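Local atomic coordinates of putative metal resistance protein (Proteus mirabilis, PDB entry 6C29), a protein that primes the disulfide isomerase ScsC through the tandem immunoglobulin-fold periplasmic domain described here, and probably acts as a membrane protein-disulfide reductase. Residues S65-H70 and I95-V100; S152-A157 and F229-D234. All blocks are in the same frame, centred on the assembly; numbering follows the deposited sequence.

Contact 1 (S65-H70 and I95-V100)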
ATOM      1  N   SER A  65     -15.853  12.565  -0.663  1.00 57.07           N
ATOM      2  CA  SER A  65     -15.532  12.801  -2.051  1.00 68.13           C
ATOM      3  C   SER A  65     -14.142  12.275  -2.374  1.00 70.85           C
ATOM      4  O   SER A  65     -13.950  11.062  -2.464  1.00 71.73           O
ATOM      5  CB  SER A  65     -15.657  14.302  -2.361  1.00 71.99           C
ATOM      6  OG  SER A  65     -14.756  15.067  -1.581  1.00 72.35           O
ATOM      7  N   ASP A  66     -13.172  13.161  -2.530  1.00 70.21           N
ATOM      8  CA  ASP A  66     -11.829  12.732  -2.878  1.00 67.79           C
ATOM      9  C   ASP A  66     -11.095  12.006  -1.749  1.00 52.52           C
ATOM     10  O   ASP A  66     -10.196  12.596  -1.138  1.00 50.16           O
ATOM     11  CB  ASP A  66     -11.003  13.939  -3.328  1.00 78.08           C
ATOM     12  CG  ASP A  66     -11.633  14.672  -4.497  1.00 86.95           C
ATOM     13  OD1 ASP A  66     -12.455  15.578  -4.251  1.00 89.80           O
ATOM     14  OD2 ASP A  66     -11.311  14.341  -5.659  1.00 90.44           O
HETATM   15  N   MSE A  67     -11.448  10.750  -1.461  1.00 37.63           N
HETATM   16  CA  MSE A  67     -10.678   9.978  -0.475  0.59 31.17           C
HETATM   17  C   MSE A  67      -9.318   9.653  -1.067  1.00 26.35           C
HETATM   18  O   MSE A  67      -9.221   9.182  -2.202  1.00 26.72           O
HETATM   19  CB  MSE A  67     -11.359   8.666  -0.044  0.59 32.14           C
HETATM   20  CG  MSE A  67     -10.339   7.625   0.557  0.59 52.61           C
HETATM   21 SE   MSE A  67     -10.924   6.425   2.014  0.59 82.91          SE
HETATM   22  CE  MSE A  67     -11.360   4.838   0.971  0.59 25.68           C
ATOM     23  N   ILE A  68      -8.277   9.941  -0.295  1.00 22.78           N
ATOM     24  CA  ILE A  68      -6.910   9.530  -0.605  1.00 20.96           C
ATOM     25  C   ILE A  68      -6.448   8.581   0.497  1.00 17.90           C
ATOM     26  O   ILE A  68      -6.454   8.929   1.671  1.00 17.03           O
ATOM     27  CB  ILE A  68      -5.925  10.715  -0.685  1.00 27.94           C
ATOM     28  CG1 ILE A  68      -6.362  11.723  -1.749  1.00 37.27           C
ATOM     29  CG2 ILE A  68      -4.520  10.208  -0.988  1.00 28.56           C
ATOM     30  CD1 ILE A  68      -5.657  13.075  -1.635  1.00 43.05           C
ATOM     31  N   TRP A  69      -6.078   7.366   0.103  1.00 16.46           N
ATOM     32  CA  TRP A  69      -5.502   6.375   1.013  1.00 14.37           C
ATOM     33  C   TRP A  69      -4.012   6.291   0.686  1.00 14.87           C
ATOM     34  O   TRP A  69      -3.616   5.900  -0.419  1.00 16.81           O
ATOM     35  CB  TRP A  69      -6.171   5.019   0.838  1.00 14.69           C
ATOM     36  CG  TRP A  69      -5.725   3.913   1.735  1.00 15.76           C
ATOM     37  CD1 TRP A  69      -4.462   3.384   1.810  1.00 17.06           C
ATOM     38  CD2 TRP A  69      -6.531   3.163   2.643  1.00 14.93           C
ATOM     39  NE1 TRP A  69      -4.441   2.355   2.722  1.00 16.09           N
ATOM     40  CE2 TRP A  69      -5.698   2.207   3.261  1.00 14.61           C
ATOM     41  CE3 TRP A  69      -7.883   3.218   3.013  1.00 16.88           C
ATOM     42  CZ2 TRP A  69      -6.164   1.297   4.195  1.00 17.02           C
ATOM     43  CZ3 TRP A  69      -8.342   2.329   3.945  1.00 17.33           C
ATOM     44  CH2 TRP A  69      -7.485   1.380   4.539  1.00 16.88           C
ATOM     45  N   HIS A  70      -3.192   6.714   1.625  1.00 13.15           N
ATOM     46  CA  HIS A  70      -1.755   6.720   1.397  1.00 13.13           C
ATOM     47  C   HIS A  70      -1.223   5.377   1.855  1.00 12.73           C
ATOM     48  O   HIS A  70      -1.494   4.910   2.963  1.00 13.64           O
ATOM     49  CB  HIS A  70      -1.060   7.842   2.167  1.00 14.68           C
ATOM     50  CG  HIS A  70      -1.530   9.211   1.819  1.00 15.84           C
ATOM     51  ND1 HIS A  70      -1.024   9.925   0.756  1.00 19.46           N
ATOM     52  CD2 HIS A  70      -2.428  10.023   2.423  1.00 16.93           C
ATOM     53  CE1 HIS A  70      -1.608  11.111   0.710  1.00 22.00           C
ATOM     54  NE2 HIS A  70      -2.468  11.192   1.705  1.00 20.48           N
ATOM     55  N   ILE A  95      -4.963   8.660   5.788  1.00 12.88           N
ATOM     56  CA  ILE A  95      -6.095   8.793   4.903  1.00 13.63           C
ATOM     57  C   ILE A  95      -6.553  10.251   4.943  1.00 14.60           C
ATOM     58  O   ILE A  95      -6.434  10.915   5.976  1.00 15.51           O
ATOM     59  CB  ILE A  95      -7.218   7.855   5.334  1.00 16.28           C
ATOM     60  CG1 ILE A  95      -6.736   6.397   5.257  1.00 16.20           C
ATOM     61  CG2 ILE A  95      -8.437   8.047   4.473  1.00 21.42           C
ATOM     62  CD1 ILE A  95      -7.553   5.456   6.077  1.00 20.19           C
ATOM     63  N   GLU A  96      -6.993  10.760   3.800  1.00 14.36           N
ATOM     64  CA  GLU A  96      -7.541  12.108   3.730  0.64 16.38           C
ATOM     65  C   GLU A  96      -8.884  12.051   3.023  1.00 17.28           C
ATOM     66  O   GLU A  96      -9.029  11.347   2.031  1.00 18.19           O
ATOM     67  CB  GLU A  96      -6.585  13.051   3.001  0.64 19.24           C
ATOM     68  CG  GLU A  96      -5.302  13.342   3.783  0.64 23.63           C
ATOM     69  CD  GLU A  96      -4.310  14.237   3.042  0.64 27.43           C
ATOM     70  OE1 GLU A  96      -4.435  15.480   3.145  0.64 27.81           O
ATOM     71  OE2 GLU A  96      -3.397  13.706   2.362  0.64 32.14           O
ATOM     72  N   LEU A  97      -9.842  12.821   3.545  1.00 20.27           N
ATOM     73  CA  LEU A  97     -11.201  12.912   3.010  1.00 22.00           C
ATOM     74  C   LEU A  97     -11.557  14.384   2.861  1.00 20.71           C
ATOM     75  O   LEU A  97     -11.117  15.211   3.653  1.00 22.65           O
ATOM     76  CB  LEU A  97     -12.267  12.272   3.918  1.00 25.27           C
ATOM     77  CG  LEU A  97     -12.137  10.842   4.388  1.00 28.95           C
ATOM     78  CD1 LEU A  97     -13.316  10.542   5.273  1.00 34.73           C
ATOM     79  CD2 LEU A  97     -12.104   9.874   3.228  1.00 31.86           C
ATOM     80  N   LYS A  98     -12.288  14.697   1.798  1.00 27.05           N
ATOM     81  CA  LYS A  98     -12.844  16.044   1.584  1.00 37.53           C
ATOM     82  C   LYS A  98     -14.369  16.029   1.590  1.00 43.23           C
ATOM     83  O   LYS A  98     -14.995  14.979   1.439  1.00 41.14           O
ATOM     84  CB  LYS A  98     -12.306  16.658   0.295  1.00 45.43           C
ATOM     85  CG  LYS A  98     -10.827  16.983   0.366  1.00 54.30           C
ATOM     86  CD  LYS A  98     -10.362  17.635  -0.907  1.00 61.33           C
ATOM     87  CE  LYS A  98      -8.885  17.973  -0.850  1.00 66.93           C
ATOM     88  NZ  LYS A  98      -8.439  18.455  -2.180  1.00 69.70           N
ATOM     89  N   SER A  99     -14.949  17.189   1.870  1.00 52.12           N
ATOM     90  CA  SER A  99     -16.398  17.372   1.828  1.00 54.41           C
ATOM     91  C   SER A  99     -17.150  16.416   2.732  1.00 47.81           C
ATOM     92  O   SER A  99     -18.135  15.788   2.316  1.00 51.51           O
ATOM     93  CB  SER A  99     -16.898  17.185   0.391  1.00 57.54           C
ATOM     94  OG  SER A  99     -16.162  17.984  -0.512  1.00 58.73           O
ATOM     95  N   VAL A 100     -16.701  16.325   3.978  1.00 34.46           N
ATOM     96  CA  VAL A 100     -17.468  15.635   4.989  1.00 26.91           C
ATOM     97  C   VAL A 100     -18.443  16.654   5.541  1.00 26.51           C
ATOM     98  O   VAL A 100     -18.022  17.627   6.160  1.00 29.40           O
ATOM     99  CB  VAL A 100     -16.581  15.073   6.108  1.00 28.06           C
ATOM    100  CG1 VAL A 100     -17.413  14.443   7.224  1.00 29.90           C
ATOM    101  CG2 VAL A 100     -15.597  14.062   5.533  1.00 31.98           C
TER
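Ile68 and Glu96 face each other as an antiparallel hydrogen-bonded pair, with Ile68 N 2.8 Å from Glu96 O and Glu96 N 2.9 Å from Ile68 O, and Trp69 and Ile95 follow as a non-hydrogen-bonded pair. Trp69 has CG anti to its backbone N (chi1 -178°), and on the sheet face it shares with Ile95, CD1 of Ile95 lies over its six-membered ring, 4.1 Å from the centroid, a CH-pi contact displaced toward CE3 and CZ3. The face of Ile68 and Glu96 carries one polar contact beside the apolar side chain of Ile68: His70 NE2 donates to Glu96 OE2 at 2.8 Å, reaching the anti lone pair. Imidazole and carboxylate are nearly coplanar, 26° apart. Glu96 is modelled in two conformers, so how fully this bond is occupied is uncertain. Ile68 CG2 sits 3.4 Å above one face of the His70 imidazole, toward the rim. Toward Ser65 the pairing fades into a weak bond from Ser65 N to Lys98 O (3.3 Å). Strand 68-69 is the edge of a four-stranded sheet, beside strand 90-97 and then 30-38; Ile58 of strand 57-60 packs on Trp69 and Ile95, and Tyr141 of helix 137-145 hydrogen-bonds to Ile95 O.

Contact 2 (S152-A157 and F229-D234)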
ATOM      1  N   SER A 152       9.246  11.673  -6.516  1.00 14.90           N
ATOM      2  CA  SER A 152      10.498  12.133  -7.105  1.00 19.71           C
ATOM      3  C   SER A 152      11.666  11.591  -6.315  1.00 16.86           C
ATOM      4  O   SER A 152      11.502  11.076  -5.196  1.00 16.52           O
ATOM      5  CB  SER A 152      10.569  13.657  -7.178  1.00 28.03           C
ATOM      6  OG  SER A 152      10.542  14.204  -5.888  1.00 27.39           O
ATOM      7  N   GLY A 153      12.832  11.678  -6.937  1.00 16.84           N
ATOM      8  CA  GLY A 153      14.069  11.202  -6.376  1.00 16.15           C
ATOM      9  C   GLY A 153      14.320   9.725  -6.672  1.00 14.76           C
ATOM     10  O   GLY A 153      13.488   9.001  -7.252  1.00 14.23           O
ATOM     11  N   LEU A 154      15.486   9.304  -6.224  1.00 15.31           N
ATOM     12  CA  LEU A 154      16.018   7.934  -6.359  1.00 15.40           C
ATOM     13  C   LEU A 154      16.300   7.519  -7.799  1.00 16.34           C
ATOM     14  O   LEU A 154      17.400   7.035  -8.068  1.00 19.84           O
ATOM     15  CB  LEU A 154      15.105   6.888  -5.697  1.00 14.05           C
ATOM     16  CG  LEU A 154      15.777   5.500  -5.572  1.00 15.98           C
ATOM     17  CD1 LEU A 154      17.079   5.590  -4.793  1.00 21.53           C
ATOM     18  CD2 LEU A 154      14.842   4.493  -4.974  1.00 16.13           C
ATOM     19  N   ILE A 155      15.330   7.613  -8.707  1.00 16.28           N
ATOM     20  CA  ILE A 155      15.583   7.229 -10.087  1.00 18.58           C
ATOM     21  C   ILE A 155      15.536   8.423 -11.019  1.00 19.90           C
ATOM     22  O   ILE A 155      14.777   9.375 -10.800  1.00 20.64           O
ATOM     23  CB  ILE A 155      14.597   6.170 -10.575  1.00 23.90           C
ATOM     24  CG1 ILE A 155      13.183   6.718 -10.619  1.00 29.76           C
ATOM     25  CG2 ILE A 155      14.707   4.885  -9.691  1.00 20.69           C
ATOM     26  CD1 ILE A 155      12.295   5.876 -11.386  1.00 35.19           C
ATOM     27  N   SER A 156      16.359   8.362 -12.057  1.00 19.31           N
ATOM     28  CA  SER A 156      16.398   9.421 -13.064  1.00 19.96           C
ATOM     29  C   SER A 156      15.891   8.995 -14.447  1.00 23.19           C
ATOM     30  O   SER A 156      15.655   9.848 -15.305  1.00 26.43           O
ATOM     31  CB  SER A 156      17.823   9.956 -13.199  1.00 19.84           C
ATOM     32  OG  SER A 156      18.737   8.923 -13.427  1.00 24.28           O
ATOM     33  N   ALA A 157      15.732   7.697 -14.674  1.00 18.97           N
ATOM     34  CA  ALA A 157      15.184   7.192 -15.930  1.00 17.88           C
ATOM     35  C   ALA A 157      14.610   5.799 -15.740  1.00 16.37           C
ATOM     36  O   ALA A 157      15.105   5.018 -14.925  1.00 17.30           O
ATOM     37  CB  ALA A 157      16.224   7.176 -17.023  1.00 21.32           C
ATOM     38  N   PHE A 229       4.905   1.048  -9.816  1.00 10.93           N
ATOM     39  CA  PHE A 229       5.677   0.288  -8.861  1.00 10.43           C
ATOM     40  C   PHE A 229       6.320   1.233  -7.866  1.00 10.61           C
ATOM     41  O   PHE A 229       6.410   2.433  -8.091  1.00 10.37           O
ATOM     42  CB  PHE A 229       6.720  -0.608  -9.561  1.00 10.75           C
ATOM     43  CG  PHE A 229       7.748   0.126 -10.356  1.00 12.44           C
ATOM     44  CD1 PHE A 229       8.920   0.571  -9.785  1.00 12.55           C
ATOM     45  CD2 PHE A 229       7.560   0.306 -11.708  1.00 14.55           C
ATOM     46  CE1 PHE A 229       9.885   1.216 -10.545  1.00 14.39           C
ATOM     47  CE2 PHE A 229       8.533   0.941 -12.485  1.00 13.65           C
ATOM     48  CZ  PHE A 229       9.685   1.389 -11.905  1.00 13.68           C
ATOM     49  N   VAL A 230       6.749   0.643  -6.767  1.00  8.69           N
ATOM     50  CA  VAL A 230       7.569   1.287  -5.778  1.00  8.36           C
ATOM     51  C   VAL A 230       8.942   0.638  -5.824  1.00  9.50           C
ATOM     52  O   VAL A 230       9.065  -0.576  -5.812  1.00 10.30           O
ATOM     53  CB  VAL A 230       6.939   1.163  -4.389  1.00  9.48           C
ATOM     54  CG1 VAL A 230       7.919   1.618  -3.288  1.00 11.11           C
ATOM     55  CG2 VAL A 230       5.602   1.922  -4.361  1.00 11.27           C
ATOM     56  N   VAL A 231       9.994   1.448  -5.894  1.00  8.55           N
ATOM     57  CA  VAL A 231      11.352   0.978  -5.771  1.00  8.60           C
ATOM     58  C   VAL A 231      11.967   1.642  -4.553  1.00  9.29           C
ATOM     59  O   VAL A 231      11.727   2.825  -4.294  1.00 10.54           O
ATOM     60  CB  VAL A 231      12.158   1.269  -7.065  1.00 12.89           C
ATOM     61  CG1 VAL A 231      12.101   2.755  -7.474  1.00 14.68           C
ATOM     62  CG2 VAL A 231      13.593   0.820  -6.927  1.00 12.78           C
ATOM     63  N   THR A 232      12.707   0.859  -3.773  1.00 10.10           N
ATOM     64  CA  THR A 232      13.334   1.335  -2.558  1.00 11.23           C
ATOM     65  C   THR A 232      14.816   1.036  -2.583  1.00 11.66           C
ATOM     66  O   THR A 232      15.239   0.051  -3.192  1.00 12.09           O
ATOM     67  CB  THR A 232      12.718   0.700  -1.315  1.00 12.15           C
ATOM     68  OG1 THR A 232      13.014  -0.699  -1.282  1.00 12.95           O
ATOM     69  CG2 THR A 232      11.193   0.913  -1.280  1.00 12.00           C
ATOM     70  N   ASP A 233      15.596   1.870  -1.911  1.00 10.29           N
ATOM     71  CA  ASP A 233      17.005   1.614  -1.631  1.00 10.58           C
ATOM     72  C   ASP A 233      17.435   2.651  -0.584  1.00 11.48           C
ATOM     73  O   ASP A 233      16.953   3.779  -0.612  1.00 11.51           O
ATOM     74  CB  ASP A 233      17.862   1.702  -2.888  1.00 12.30           C
ATOM     75  CG  ASP A 233      19.183   1.003  -2.737  1.00 15.76           C
ATOM     76  OD1 ASP A 233      19.381   0.245  -1.771  1.00 14.57           O
ATOM     77  OD2 ASP A 233      20.016   1.200  -3.627  1.00 16.65           O
ATOM     78  N   ASP A 234      18.329   2.247   0.318  1.00 13.61           N
ATOM     79  CA  ASP A 234      18.944   3.162   1.289  1.00 15.03           C
ATOM     80  C   ASP A 234      17.901   3.938   2.080  1.00 17.37           C
ATOM     81  O   ASP A 234      18.086   5.116   2.383  1.00 19.41           O
ATOM     82  CB  ASP A 234      19.884   4.113   0.561  1.00 18.07           C
ATOM     83  CG  ASP A 234      21.077   3.379  -0.051  1.00 24.79           C
ATOM     84  OD1 ASP A 234      21.586   2.438   0.586  1.00 25.77           O
ATOM     85  OD2 ASP A 234      21.440   3.686  -1.201  1.00 29.05           O
TER
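Asp233, whose CB lies 4.4 Å from CD1 of Leu154, carries a carboxylate gripped by several groups: OD2 takes a salt bridge from Arg173 NH1 and a hydrogen bond from His179 N, while OD1 accepts from Gln180 N. These bonds satisfy a buried acid and would be expected to favour its charged form. The two segments share no hydrogen bonds and meet mainly through aliphatic groups. The contact illustrates how a tight turn can present neighbouring side chains to one strand. Leu154 is the centre of a classic gamma turn (phi 65°, psi -54°), closed by Ile155 N bonding to Gly153 O at 2.7 Å, and both Leu154 and Ile155 direct their CB atoms toward strand 226-233. In Leu154, CG is anti to the backbone N (chi1 -168°), which carries CG toward the strand. Leu154 CD2 lies 3.6 Å from the carbonyl oxygen Val231 O, and the methyl Val231 CG1 is 4.1 Å from Leu154 CD2. Ile155 meets Val231 too, but through the branch methyl: Ile155 CG2 lies 4.0 Å from Val231 CG1, the two side chains crossing at a slant. Val231 CG1 is therefore the one methyl that touches both residues of the turn, a small apolar patch in a contact that buries 191 Å² in all. In the immunoglobulin-like sandwich, strand 226-233 runs between strands 182-186 and 236-243, whereas strand 155-163 is the edge of the other sheet, beside strand 166-173. Ile155 also packs on Val240 of strand 236-243, and Arg173, at the end of strand 166-173, joins Asp233 across the two sheets.

Overall arrangement
From the N terminus, the chain meets contact 1 first, where residues 65-70 and 95-100 close a loop of 24 intervening residues within the first domain, whose sequence belongs to the DsbD N-terminal family. The chain passes through strands 104-114 and 118-128 and helix 137-145 before contact 2 opens at residues 152-157; this closes only after 71 further residues, at 229-234, drawing the start of the second domain against its other sheet. The two loops are in series, neither nested nor crossing. The centres of contacts 1 and 2 are 26 Å apart, their nearest atoms about 10 Å apart. Ser73, inside the first loop, touches Thr232, so the two domains also meet directly.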